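PDB 4AB5: transcriptional regulator, LYSR family from Neisseria meningitidis, which probably acts as a LysR-type, MetR-like transcriptional regulator of methionine biosynthesis, this chain being the regulatory domain that would sense the effector. Local coordinates for residues Leu92-Trp98 with Val171-Ala177; Ile12-Cys16 with Ile41-Ala47; Leu108-Pro112 with Ile143-Val147; Leu53-Arg57 with Ala186-Thr190; Glu6-Ile12 with Ser196-Phe201. One frame throughout, in Å; residues are numbered along the deposited sequence.

Contact 1: residues Leu92-Trp98 with Val171-Ala177; sequences LAAKNVW and VHRQITA
Two torsions bring W98 and R173 together: both side chains set CG anti to their own carbonyl carbon (chi1 -62° for W98, -60° for R173), and the arginine then bends at chi2, which lays CB over the indole and brings CG beside NE1 while the guanidinium runs on toward A93. R173 CB sits over one face of the five-membered ring in a CH-pi contact, 3.7 Å from its centroid; L92 CB covers the opposite face. The indole is also fixed through its nitrogen, since W98 NE1 donates to L92 O at 2.9 Å, coming from above the carbonyl plane. Beyond the ring, R173 grips A93 O side-on with two nitrogens: NH2 at 2.8 Å, on a lone pair and in the carbonyl plane, and NE at 3.1 Å, tilted from it. R173 NH1 turns back to its neighbour H172 O, so the whole guanidinium is held by backbone oxygens. This belongs to the sheet of the periplasmic-binding-protein-like fold, where short strand 97-98 runs parallel to strand 171-189. W98 N donates almost straight to Q174 O (2.8 Å), and T176 N to W98 O (2.7 Å), while the bond from Q174 N to N96 O is weak. F103 also packs against W98. V97 and Q174 point the same way, side by side, with V97 CG2 3.3 Å from Q174 OE1.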
# COMPACT_ATOMS: atom_id res chain seq x y z
N LEU B 92 24.62 -12.20 0.66
CA LEU B 92 24.34 -12.03 -0.77
C LEU B 92 24.80 -10.71 -1.38
O LEU B 92 24.90 -10.61 -2.60
CB LEU B 92 22.86 -12.31 -1.11
CG LEU B 92 22.39 -13.76 -1.05
CD1 LEU B 92 20.88 -13.81 -1.12
CD2 LEU B 92 23.00 -14.60 -2.17
N ALA B 93 25.12 -9.71 -0.54
CA ALA B 93 25.64 -8.42 -1.00
C ALA B 93 27.04 -8.60 -1.60
O ALA B 93 27.47 -7.78 -2.40
CB ALA B 93 25.67 -7.41 0.15
N ALA B 94 27.72 -9.71 -1.24
CA ALA B 94 29.04 -10.07 -1.74
C ALA B 94 29.01 -10.52 -3.21
O ALA B 94 30.04 -10.45 -3.88
CB ALA B 94 29.63 -11.18 -0.88
N LYS B 95 27.85 -10.99 -3.70
CA LYS B 95 27.66 -11.43 -5.08
C LYS B 95 27.06 -10.30 -5.90
O LYS B 95 26.05 -9.72 -5.50
CB LYS B 95 26.73 -12.66 -5.14
CG LYS B 95 27.31 -13.94 -4.55
CD LYS B 95 26.53 -15.19 -4.99
CE LYS B 95 27.06 -15.79 -6.27
NZ LYS B 95 26.43 -17.10 -6.58
N ASN B 96 27.67 -9.99 -7.06
CA ASN B 96 27.16 -8.96 -7.97
C ASN B 96 25.91 -9.45 -8.69
O ASN B 96 24.98 -8.68 -8.92
CB ASN B 96 28.22 -8.55 -9.00
CG ASN B 96 29.19 -7.47 -8.57
OD1 ASN B 96 30.22 -7.24 -9.21
ND2 ASN B 96 28.89 -6.74 -7.50
N VAL B 97 25.89 -10.75 -9.04
CA VAL B 97 24.78 -11.40 -9.74
C VAL B 97 24.26 -12.57 -8.88
O VAL B 97 25.06 -13.39 -8.42
CB VAL B 97 25.21 -11.86 -11.16
CG1 VAL B 97 24.09 -12.60 -11.88
CG2 VAL B 97 25.70 -10.69 -12.01
N TRP B 98 22.93 -12.67 -8.69
CA TRP B 98 22.32 -13.76 -7.95
C TRP B 98 21.77 -14.81 -8.91
O TRP B 98 20.93 -14.49 -9.76
CB TRP B 98 21.18 -13.26 -7.04
CG TRP B 98 21.59 -12.29 -5.97
CD1 TRP B 98 22.86 -11.92 -5.63
CD2 TRP B 98 20.72 -11.58 -5.08
NE1 TRP B 98 22.83 -11.02 -4.59
CE2 TRP B 98 21.53 -10.81 -4.22
CE3 TRP B 98 19.32 -11.54 -4.91
CZ2 TRP B 98 20.99 -9.97 -3.23
CZ3 TRP B 98 18.80 -10.74 -3.91
CH2 TRP B 98 19.62 -9.96 -3.09
N VAL B 171 20.55 -2.83 -0.56
CA VAL B 171 21.47 -2.79 -1.69
C VAL B 171 20.77 -3.57 -2.79
O VAL B 171 19.93 -4.42 -2.48
CB VAL B 171 22.91 -3.30 -1.39
CG1 VAL B 171 23.62 -2.42 -0.37
CG2 VAL B 171 22.92 -4.76 -0.94
N HIS B 172 21.05 -3.26 -4.05
CA HIS B 172 20.40 -3.98 -5.14
C HIS B 172 21.40 -4.78 -5.94
O HIS B 172 22.56 -4.37 -6.08
CB HIS B 172 19.52 -3.06 -6.01
CG HIS B 172 20.26 -2.20 -6.98
ND1 HIS B 172 20.26 -2.48 -8.34
CD2 HIS B 172 21.00 -1.09 -6.76
CE1 HIS B 172 21.00 -1.53 -8.90
NE2 HIS B 172 21.46 -0.67 -7.98
N ARG B 173 20.96 -5.96 -6.40
CA ARG B 173 21.79 -6.89 -7.17
C ARG B 173 21.04 -7.45 -8.36
O ARG B 173 19.81 -7.59 -8.33
CB ARG B 173 22.33 -8.04 -6.30
CG ARG B 173 23.19 -7.61 -5.10
CD ARG B 173 24.50 -7.00 -5.55
NE ARG B 173 25.39 -6.69 -4.43
CZ ARG B 173 25.52 -5.49 -3.89
NH1 ARG B 173 24.79 -4.47 -4.33
NH2 ARG B 173 26.38 -5.29 -2.90
N GLN B 174 21.79 -7.80 -9.42
CA GLN B 174 21.26 -8.37 -10.64
C GLN B 174 20.77 -9.80 -10.40
O GLN B 174 21.49 -10.61 -9.81
CB GLN B 174 22.32 -8.33 -11.74
CG GLN B 174 21.83 -8.84 -13.07
CD GLN B 174 22.78 -8.51 -14.17
OE1 GLN B 174 23.89 -9.03 -14.27
NE2 GLN B 174 22.34 -7.64 -15.05
N ILE B 175 19.54 -10.10 -10.83
CA ILE B 175 18.96 -11.44 -10.71
C ILE B 175 19.27 -12.15 -12.03
O ILE B 175 18.68 -11.80 -13.05
CB ILE B 175 17.42 -11.41 -10.43
CG1 ILE B 175 17.12 -10.82 -9.05
CG2 ILE B 175 16.80 -12.81 -10.60
CD1 ILE B 175 15.67 -10.42 -8.85
N THR B 176 20.20 -13.14 -12.00
CA THR B 176 20.58 -13.94 -13.18
C THR B 176 21.58 -13.21 -14.11
O THR B 176 21.59 -11.98 -14.15
CB THR B 176 19.30 -14.58 -13.81
OG1 THR B 176 19.11 -15.89 -13.29
CG2 THR B 176 19.26 -14.54 -15.34
N ALA B 177 22.44 -13.98 -14.80
CA ALA B 177 23.44 -13.45 -15.74
C ALA B 177 22.78 -12.62 -16.87
O ALA B 177 23.33 -11.60 -17.29
CB ALA B 177 24.26 -14.58 -16.32

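Contact 2: residues Ile12-Cys16 with Ile41-Ala47; sequences IAVEC and IVSGFQA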
# COMPACT_ATOMS: atom_id res chain seq x y z
N ILE B 12 -10.59 0.03 -14.69
CA ILE B 12 -9.23 -0.48 -14.78
C ILE B 12 -9.05 -1.75 -13.95
O ILE B 12 -9.20 -1.72 -12.74
CB ILE B 12 -8.15 0.61 -14.47
CG1 ILE B 12 -8.29 1.84 -15.40
CG2 ILE B 12 -6.75 0.03 -14.60
CD1 ILE B 12 -8.18 3.14 -14.73
N ALA B 13 -8.72 -2.87 -14.62
CA ALA B 13 -8.45 -4.15 -13.98
C ALA B 13 -6.94 -4.29 -13.81
O ALA B 13 -6.18 -4.21 -14.79
CB ALA B 13 -9.01 -5.29 -14.82
N VAL B 14 -6.49 -4.43 -12.55
CA VAL B 14 -5.08 -4.51 -12.18
C VAL B 14 -4.90 -5.38 -10.93
O VAL B 14 -5.55 -5.14 -9.92
CB VAL B 14 -4.42 -3.10 -12.07
CG1 VAL B 14 -5.19 -2.17 -11.12
CG2 VAL B 14 -2.93 -3.17 -11.69
N GLU B 15 -4.02 -6.39 -11.03
CA GLU B 15 -3.72 -7.27 -9.91
C GLU B 15 -2.27 -7.08 -9.42
O GLU B 15 -1.88 -7.71 -8.43
CB GLU B 15 -4.00 -8.74 -10.27
CG GLU B 15 -5.47 -9.10 -10.44
CD GLU B 15 -6.43 -8.76 -9.31
OE1 GLU B 15 -6.09 -9.02 -8.13
OE2 GLU B 15 -7.53 -8.25 -9.62
N CYS B 16 -1.50 -6.20 -10.09
CA CYS B 16 -0.09 -5.90 -9.82
C CYS B 16 0.03 -4.75 -8.82
O CYS B 16 -0.52 -3.67 -9.05
CB CYS B 16 0.64 -5.64 -11.13
SG CYS B 16 2.01 -4.44 -11.06
N ILE B 41 -11.66 1.04 -10.36
CA ILE B 41 -10.57 0.07 -10.20
C ILE B 41 -11.22 -1.27 -9.89
O ILE B 41 -11.98 -1.35 -8.93
CB ILE B 41 -9.50 0.48 -9.14
CG1 ILE B 41 -8.87 1.86 -9.47
CG2 ILE B 41 -8.41 -0.62 -9.01
CD1 ILE B 41 -8.44 2.66 -8.29
N VAL B 42 -10.97 -2.28 -10.73
CA VAL B 42 -11.49 -3.64 -10.58
C VAL B 42 -10.30 -4.53 -10.16
O VAL B 42 -9.46 -4.87 -11.00
CB VAL B 42 -12.21 -4.14 -11.87
CG1 VAL B 42 -12.99 -5.43 -11.62
CG2 VAL B 42 -13.13 -3.07 -12.45
N SER B 43 -10.24 -4.91 -8.87
CA SER B 43 -9.12 -5.69 -8.31
C SER B 43 -9.50 -6.75 -7.25
O SER B 43 -10.69 -7.01 -7.04
CB SER B 43 -8.04 -4.75 -7.76
OG SER B 43 -8.55 -3.88 -6.76
N GLY B 44 -8.48 -7.35 -6.63
CA GLY B 44 -8.61 -8.34 -5.56
C GLY B 44 -8.73 -9.80 -5.95
O GLY B 44 -8.31 -10.67 -5.19
N PHE B 45 -9.33 -10.08 -7.13
CA PHE B 45 -9.59 -11.43 -7.68
C PHE B 45 -8.42 -12.43 -7.66
O PHE B 45 -8.67 -13.64 -7.64
CB PHE B 45 -10.21 -11.34 -9.09
CG PHE B 45 -11.50 -10.55 -9.16
CD1 PHE B 45 -12.72 -11.16 -8.91
CD2 PHE B 45 -11.48 -9.20 -9.49
CE1 PHE B 45 -13.91 -10.42 -8.97
CE2 PHE B 45 -12.67 -8.46 -9.54
CZ PHE B 45 -13.88 -9.08 -9.29
N GLN B 46 -7.16 -11.92 -7.64
CA GLN B 46 -5.90 -12.70 -7.66
C GLN B 46 -5.84 -13.65 -8.87
O GLN B 46 -5.31 -14.77 -8.78
CB GLN B 46 -5.67 -13.44 -6.32
CG GLN B 46 -5.22 -12.52 -5.18
CD GLN B 46 -5.44 -13.12 -3.81
OE1 GLN B 46 -5.56 -14.34 -3.63
NE2 GLN B 46 -5.49 -12.26 -2.80
N ALA B 47 -6.39 -13.17 -10.01
CA ALA B 47 -6.46 -13.90 -11.27
C ALA B 47 -6.30 -12.96 -12.47
O ALA B 47 -6.42 -11.74 -12.32
CB ALA B 47 -7.78 -14.65 -11.36
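E15 reaches across to the turn G44-A47. From CB the chain leaves with CG anti to the carbonyl carbon (chi1 -69°), which puts CG 3.4 Å from A47 O. The chain bends at chi2 (-53°) and swings CD back over the turn, facing the backbone nitrogens of G44 and Q46. OE1 accepts from Q46 N at 3.1 Å, the donor standing well above the carboxylate plane. OE2 lies 3.3 Å from S43 CA and comes to the F45 ring at its edge. The negative group therefore sits against turn backbone, where the amide dipoles probably favour it. Behind it, strands 8-13 and 37-42 are the two parallel strands of a beta-alpha-beta unit, joined by helix 20-33, in the PBP-like domain. V42 N donates to I12 O at 2.7 Å, whereas V14 N to V42 O is weak as the strands give way to loops. V14 CG1 and I41 CG2, side by side and pointing the same way, meet at 4.2 Å on the side covered by helix 20-33, near M24 and L23. On the loop that follows, C16 is tied by a disulfide to C19, and I41 also touches L146 of the second subunit.

Contact 3: residues Leu108-Pro112 with Ile143-Val147; sequences LITYP and IIQLV
I109 and I143 make the centre of a buried strand-on-helix contact in the second subdomain of the PBP-like fold, where the axes of strand 108-110 and the helix segment 143-147 approach to 9.2 Å, nearly antiparallel. The two isoleucines slide past each other in opposite directions, I109 CG2 meeting I143 CG1 at 3.8 Å. In the longer branch of I109, CG1 lies anti to the carbonyl carbon, and CD1 touches both L146 CB (3.8 Å) and V147 CG2 (3.7 Å). I143 CD1 lies over one face of the Y111 ring in a CH-pi contact, 4.0 Å from its centroid. A second shell sets these groups. Y111 is stacked with H17, and its OH is hydrogen-bonded to T140 OG1, near the start of the same helix. Q145 OE1 is hydrogen-bonded to R31 NH2 of the second subunit, and L146 packs on D40 of that subunit. Strand 108-110 pairs with 134-136, and T110 OG1 is hydrogen-bonded to H136 ND1 while donating to Y111 O at 3.0 Å.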
# COMPACT_ATOMS: atom_id res chain seq x y z
N LEU B 108 12.04 -15.50 1.05
CA LEU B 108 11.65 -14.58 -0.00
C LEU B 108 10.43 -13.74 0.43
O LEU B 108 9.40 -14.30 0.81
CB LEU B 108 11.38 -15.34 -1.33
CG LEU B 108 11.16 -14.49 -2.61
CD1 LEU B 108 12.41 -13.68 -2.99
CD2 LEU B 108 10.75 -15.36 -3.77
N ILE B 109 10.58 -12.41 0.41
CA ILE B 109 9.50 -11.48 0.76
C ILE B 109 8.82 -11.00 -0.52
O ILE B 109 9.48 -10.48 -1.42
CB ILE B 109 9.93 -10.35 1.73
CG1 ILE B 109 10.77 -10.92 2.89
CG2 ILE B 109 8.70 -9.58 2.26
CD1 ILE B 109 11.68 -9.98 3.52
N THR B 110 7.51 -11.31 -0.65
CA THR B 110 6.70 -11.00 -1.84
C THR B 110 5.35 -10.40 -1.43
O THR B 110 5.02 -10.36 -0.24
CB THR B 110 6.42 -12.30 -2.66
OG1 THR B 110 5.42 -13.09 -2.01
CG2 THR B 110 7.66 -13.15 -2.92
N TYR B 111 4.53 -10.02 -2.43
CA TYR B 111 3.15 -9.58 -2.23
C TYR B 111 2.30 -10.84 -2.00
O TYR B 111 2.71 -11.92 -2.46
CB TYR B 111 2.65 -8.75 -3.43
CG TYR B 111 3.46 -7.49 -3.63
CD1 TYR B 111 3.38 -6.43 -2.74
CD2 TYR B 111 4.37 -7.39 -4.68
CE1 TYR B 111 4.15 -5.28 -2.91
CE2 TYR B 111 5.15 -6.24 -4.86
CZ TYR B 111 5.03 -5.19 -3.97
OH TYR B 111 5.79 -4.06 -4.13
N PRO B 112 1.17 -10.78 -1.24
CA PRO B 112 0.41 -12.00 -0.94
C PRO B 112 -0.46 -12.41 -2.12
O PRO B 112 -1.67 -12.18 -2.16
CB PRO B 112 -0.41 -11.63 0.31
CG PRO B 112 0.07 -10.24 0.70
CD PRO B 112 0.56 -9.62 -0.57
N ILE B 143 7.95 -4.40 2.99
CA ILE B 143 8.89 -5.32 2.36
C ILE B 143 10.33 -4.83 2.56
O ILE B 143 11.16 -5.60 3.05
CB ILE B 143 8.57 -5.61 0.86
CG1 ILE B 143 7.22 -6.39 0.72
CG2 ILE B 143 9.74 -6.37 0.17
CD1 ILE B 143 6.71 -6.62 -0.71
N ILE B 144 10.61 -3.55 2.22
CA ILE B 144 11.92 -2.92 2.35
C ILE B 144 12.44 -2.95 3.78
O ILE B 144 13.59 -3.32 3.99
CB ILE B 144 11.98 -1.52 1.65
CG1 ILE B 144 12.29 -1.70 0.15
CG2 ILE B 144 13.01 -0.55 2.28
CD1 ILE B 144 11.21 -1.39 -0.71
N GLN B 145 11.58 -2.63 4.78
CA GLN B 145 11.99 -2.65 6.20
C GLN B 145 12.30 -4.04 6.71
O GLN B 145 13.19 -4.19 7.52
CB GLN B 145 11.00 -1.92 7.11
CG GLN B 145 10.91 -0.41 6.89
CD GLN B 145 12.24 0.32 6.95
OE1 GLN B 145 13.09 0.05 7.80
NE2 GLN B 145 12.41 1.29 6.08
N LEU B 146 11.59 -5.06 6.20
CA LEU B 146 11.80 -6.46 6.53
C LEU B 146 13.12 -6.95 5.91
O LEU B 146 13.90 -7.63 6.58
CB LEU B 146 10.62 -7.31 6.03
CG LEU B 146 9.33 -7.27 6.86
CD1 LEU B 146 8.24 -8.01 6.15
CD2 LEU B 146 9.54 -7.85 8.25
N VAL B 147 13.39 -6.54 4.65
CA VAL B 147 14.64 -6.87 3.95
C VAL B 147 15.83 -6.23 4.71
O VAL B 147 16.79 -6.93 5.04
CB VAL B 147 14.59 -6.50 2.43
CG1 VAL B 147 15.94 -6.71 1.76
CG2 VAL B 147 13.53 -7.31 1.68

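Contact 4: residues Leu53-Arg57 with Ala186-Thr190; sequences LLQHR and AAIRT
L53 O is shared by two donors at the end of helix 50-54: H56 N, at 3.1 Å, and R189 NE, which comes across from the strand at 2.9 Å. The second bond is weak, bent to 124° at the hydrogen. R189 gets there on a chain that is extended from CG to NE, and its guanidinium then lies flat on the H56 ring, centres 4.2 Å apart and planes 30° from parallel. NE stands over the ring centre, CD adds a CH-pi contact to the same face, and NH2 brings H56 CA to its edge, 3.3 Å away and in plane. H56 leaves the helix with positive phi (59°), in a Schellman motif. So a helix C-terminus, whose carbonyls should welcome a cation, meets the far end of strand 171-189 in the first subdomain of the PBP-like fold. D192 takes R189 NH1 in a salt bridge, with D59 as a longer, weak ion pair. Away from the guanidinium the contact is apolar. L53 CD1 lies 3.7 Å from A187 CB and 3.5 Å from A187 O, and I72 and A61 also touch L53. H56 O accepts a hydrogen bond from R11 NH1 of strand 8-13.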
# COMPACT_ATOMS: atom_id res chain seq x y z
N LEU B 53 -12.26 -8.37 -19.14
CA LEU B 53 -12.50 -7.62 -20.39
C LEU B 53 -13.50 -8.37 -21.26
O LEU B 53 -14.47 -7.77 -21.73
CB LEU B 53 -11.19 -7.40 -21.20
CG LEU B 53 -10.07 -6.60 -20.55
CD1 LEU B 53 -8.80 -6.72 -21.36
CD2 LEU B 53 -10.44 -5.16 -20.42
N LEU B 54 -13.28 -9.69 -21.45
CA LEU B 54 -14.14 -10.58 -22.22
C LEU B 54 -15.53 -10.60 -21.59
O LEU B 54 -16.53 -10.56 -22.30
CB LEU B 54 -13.57 -12.01 -22.25
CG LEU B 54 -12.17 -12.21 -22.83
CD1 LEU B 54 -11.61 -13.57 -22.45
CD2 LEU B 54 -12.17 -12.09 -24.34
N GLN B 55 -15.58 -10.59 -20.24
CA GLN B 55 -16.81 -10.61 -19.46
C GLN B 55 -17.51 -9.24 -19.32
O GLN B 55 -18.55 -9.17 -18.66
CB GLN B 55 -16.55 -11.24 -18.09
CG GLN B 55 -16.36 -12.75 -18.15
CD GLN B 55 -15.88 -13.33 -16.85
OE1 GLN B 55 -15.72 -12.64 -15.83
NE2 GLN B 55 -15.64 -14.63 -16.85
N HIS B 56 -16.95 -8.17 -19.94
CA HIS B 56 -17.47 -6.79 -19.88
C HIS B 56 -17.54 -6.23 -18.45
O HIS B 56 -18.33 -5.34 -18.14
CB HIS B 56 -18.79 -6.63 -20.66
CG HIS B 56 -18.62 -6.73 -22.14
ND1 HIS B 56 -18.72 -5.61 -22.95
CD2 HIS B 56 -18.36 -7.80 -22.92
CE1 HIS B 56 -18.53 -6.04 -24.18
NE2 HIS B 56 -18.30 -7.35 -24.21
N ARG B 57 -16.67 -6.76 -17.58
CA ARG B 57 -16.56 -6.39 -16.18
C ARG B 57 -15.47 -5.33 -15.99
O ARG B 57 -15.38 -4.75 -14.90
CB ARG B 57 -16.26 -7.64 -15.33
CG ARG B 57 -17.32 -8.74 -15.39
CD ARG B 57 -18.12 -8.89 -14.11
NE ARG B 57 -17.28 -9.22 -12.94
CZ ARG B 57 -16.89 -10.44 -12.61
NH1 ARG B 57 -17.22 -11.49 -13.36
NH2 ARG B 57 -16.14 -10.64 -11.53
N ALA B 186 -1.11 -2.72 -21.74
CA ALA B 186 -2.47 -2.32 -21.47
C ALA B 186 -3.32 -3.14 -22.44
O ALA B 186 -3.10 -3.09 -23.65
CB ALA B 186 -2.65 -0.84 -21.74
N ALA B 187 -4.22 -3.96 -21.90
CA ALA B 187 -5.11 -4.80 -22.70
C ALA B 187 -6.51 -4.17 -22.75
O ALA B 187 -7.02 -3.69 -21.74
CB ALA B 187 -5.18 -6.19 -22.09
N ILE B 188 -7.11 -4.15 -23.94
CA ILE B 188 -8.48 -3.69 -24.19
C ILE B 188 -9.16 -4.70 -25.15
O ILE B 188 -8.48 -5.56 -25.73
CB ILE B 188 -8.56 -2.23 -24.75
CG1 ILE B 188 -7.83 -2.06 -26.11
CG2 ILE B 188 -8.14 -1.19 -23.72
CD1 ILE B 188 -8.21 -0.81 -26.90
N ARG B 189 -10.49 -4.58 -25.33
CA ARG B 189 -11.24 -5.41 -26.27
C ARG B 189 -10.89 -4.88 -27.65
O ARG B 189 -10.60 -3.69 -27.79
CB ARG B 189 -12.75 -5.26 -26.06
CG ARG B 189 -13.30 -5.86 -24.79
CD ARG B 189 -14.75 -5.45 -24.68
NE ARG B 189 -15.22 -5.41 -23.29
CZ ARG B 189 -15.15 -4.35 -22.50
NH1 ARG B 189 -14.62 -3.21 -22.94
NH2 ARG B 189 -15.61 -4.41 -21.26
N THR B 190 -10.90 -5.73 -28.67
CA THR B 190 -10.61 -5.30 -30.04
C THR B 190 -11.68 -4.32 -30.57
O THR B 190 -11.33 -3.42 -31.32
CB THR B 190 -10.32 -6.52 -30.94
OG1 THR B 190 -9.34 -7.32 -30.28
CG2 THR B 190 -9.80 -6.13 -32.31

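Contact 5: residues Glu6-Ile12 with Ser196-Phe201; sequences EAGELRI and SYLNNF
Helix 196-212, the last of the regulatory domain, packs against the first strand, 8-13; the segments 196-201 and 8-12 cross at -37°, their axes 9.6 Å apart. L10 does most of the filling. Its chi1 of 177° puts CG anti to the backbone N, and from there CD1 meets L198 CD2 at 3.7 Å while CD2 sits over one face of the F201 ring, 4.1 Å from the centroid, as a CH-pi contact. Further along the strand, I12 CD1 reaches F201 CZ at 3.7 Å, the two side chains coming from opposite directions. In this first subdomain of the PBP-like fold, helix 20-33 packs on the same residues, with F30 edge-to-face on F201 and L23 touching both I12 and F201. Toward the strand's start, Y197 packs on the backbone of G8, its OH 3.7 Å from G8 CA. E6 crosses the tyrosine at about a right angle, its extended chain bringing OE2 to the ring edge, 3.5 Å from Y197 CD2, and OE1 to 3.1 Å from S196 OG.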
# COMPACT_ATOMS: atom_id res chain seq x y z
N GLU B 6 -16.93 14.09 -24.02
CA GLU B 6 -17.05 12.67 -24.36
C GLU B 6 -17.28 11.76 -23.14
O GLU B 6 -16.40 11.62 -22.29
CB GLU B 6 -15.86 12.19 -25.22
CG GLU B 6 -16.13 10.90 -25.96
CD GLU B 6 -14.96 10.36 -26.75
OE1 GLU B 6 -14.26 11.16 -27.41
OE2 GLU B 6 -14.75 9.12 -26.73
N ALA B 7 -18.47 11.14 -23.10
CA ALA B 7 -18.91 10.22 -22.06
C ALA B 7 -18.43 8.77 -22.29
O ALA B 7 -18.12 8.39 -23.42
CB ALA B 7 -20.43 10.26 -21.95
N GLY B 8 -18.37 7.99 -21.22
CA GLY B 8 -17.92 6.61 -21.26
C GLY B 8 -17.57 6.03 -19.90
O GLY B 8 -17.90 6.61 -18.86
N GLU B 9 -16.89 4.88 -19.90
CA GLU B 9 -16.49 4.15 -18.71
C GLU B 9 -15.09 3.61 -18.86
O GLU B 9 -14.78 2.97 -19.87
CB GLU B 9 -17.43 2.95 -18.47
CG GLU B 9 -18.60 3.21 -17.54
CD GLU B 9 -19.69 2.16 -17.64
OE1 GLU B 9 -19.43 0.99 -17.30
OE2 GLU B 9 -20.81 2.52 -18.08
N LEU B 10 -14.24 3.85 -17.83
CA LEU B 10 -12.90 3.30 -17.80
C LEU B 10 -12.70 2.57 -16.47
O LEU B 10 -12.29 3.17 -15.47
CB LEU B 10 -11.83 4.37 -18.08
CG LEU B 10 -10.33 4.00 -18.01
CD1 LEU B 10 -10.02 2.67 -18.69
CD2 LEU B 10 -9.48 5.10 -18.61
N ARG B 11 -13.08 1.27 -16.46
CA ARG B 11 -12.93 0.37 -15.32
C ARG B 11 -11.58 -0.33 -15.53
O ARG B 11 -11.41 -1.08 -16.50
CB ARG B 11 -14.10 -0.64 -15.24
CG ARG B 11 -15.48 0.02 -15.08
CD ARG B 11 -16.64 -0.93 -15.38
NE ARG B 11 -16.68 -1.34 -16.79
CZ ARG B 11 -17.42 -2.34 -17.26
NH1 ARG B 11 -18.22 -3.02 -16.45
NH2 ARG B 11 -17.37 -2.66 -18.55
N ILE B 12 -10.59 0.03 -14.69
CA ILE B 12 -9.23 -0.48 -14.78
C ILE B 12 -9.05 -1.75 -13.95
O ILE B 12 -9.20 -1.72 -12.74
CB ILE B 12 -8.15 0.61 -14.47
CG1 ILE B 12 -8.29 1.84 -15.40
CG2 ILE B 12 -6.75 0.03 -14.60
CD1 ILE B 12 -8.18 3.14 -14.73
N SER B 196 -10.99 6.86 -28.10
CA SER B 196 -9.92 7.83 -27.89
C SER B 196 -9.36 7.87 -26.48
O SER B 196 -8.13 7.86 -26.33
CB SER B 196 -10.36 9.22 -28.33
OG SER B 196 -11.58 9.62 -27.72
N TYR B 197 -10.24 7.91 -25.46
CA TYR B 197 -9.84 7.99 -24.05
C TYR B 197 -9.04 6.81 -23.57
O TYR B 197 -8.12 7.00 -22.77
CB TYR B 197 -11.02 8.29 -23.12
CG TYR B 197 -12.18 7.32 -23.19
CD1 TYR B 197 -12.19 6.16 -22.42
CD2 TYR B 197 -13.32 7.62 -23.93
CE1 TYR B 197 -13.27 5.28 -22.45
CE2 TYR B 197 -14.41 6.76 -23.96
CZ TYR B 197 -14.38 5.58 -23.23
OH TYR B 197 -15.44 4.71 -23.25
N LEU B 198 -9.37 5.59 -24.07
CA LEU B 198 -8.66 4.36 -23.74
C LEU B 198 -7.23 4.47 -24.24
O LEU B 198 -6.30 4.24 -23.47
CB LEU B 198 -9.33 3.12 -24.36
CG LEU B 198 -10.70 2.71 -23.80
CD1 LEU B 198 -11.21 1.49 -24.51
CD2 LEU B 198 -10.62 2.42 -22.30
N ASN B 199 -7.07 4.91 -25.49
CA ASN B 199 -5.78 5.13 -26.13
C ASN B 199 -5.03 6.26 -25.44
O ASN B 199 -3.82 6.13 -25.23
CB ASN B 199 -5.97 5.42 -27.62
CG ASN B 199 -5.14 4.56 -28.51
OD1 ASN B 199 -4.23 5.04 -29.19
ND2 ASN B 199 -5.31 3.25 -28.42
N ASN B 200 -5.74 7.34 -25.06
CA ASN B 200 -5.14 8.48 -24.37
C ASN B 200 -4.71 8.13 -22.94
O ASN B 200 -3.71 8.67 -22.47
CB ASN B 200 -6.03 9.71 -24.46
CG ASN B 200 -5.41 10.94 -23.88
OD1 ASN B 200 -4.36 11.44 -24.31
ND2 ASN B 200 -6.02 11.41 -22.82
N PHE B 201 -5.41 7.18 -22.28
CA PHE B 201 -5.01 6.75 -20.94
C PHE B 201 -3.66 6.02 -20.99
O PHE B 201 -2.83 6.20 -20.10
CB PHE B 201 -6.08 5.86 -20.27
CG PHE B 201 -5.78 5.54 -18.82
CD1 PHE B 201 -5.68 6.56 -17.87
CD2 PHE B 201 -5.60 4.23 -18.40
CE1 PHE B 201 -5.41 6.26 -16.53
CE2 PHE B 201 -5.33 3.93 -17.06
CZ PHE B 201 -5.22 4.95 -16.13

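How the contacts relate
Contacts 2, 4 and 5 gather in the first subdomain and touch one another, while contacts 1 and 3 lie in the second; contacts 1 and 5 are about 41 Å apart, centre to centre. Contact 2 also meets contact 3 across the subdomains, Q46 packing on P112. Strand 171-189 spans the two, paired at its start in contact 1 and packed at its end in contact 4. Contacts 2 and 5 share strand 8-13 and I12. Contacts 3 and 4 are buried; 1, 2 and 5 are partly so, contact 5 becoming exposed at E6. Contacts 1 and 2 add parallel strand bonds to a side chain gripping backbone. Each arginine of contacts 1 and 4 meets both a carbonyl and a ring: R173 grips A93 O twice, R189 stacks flat on H56.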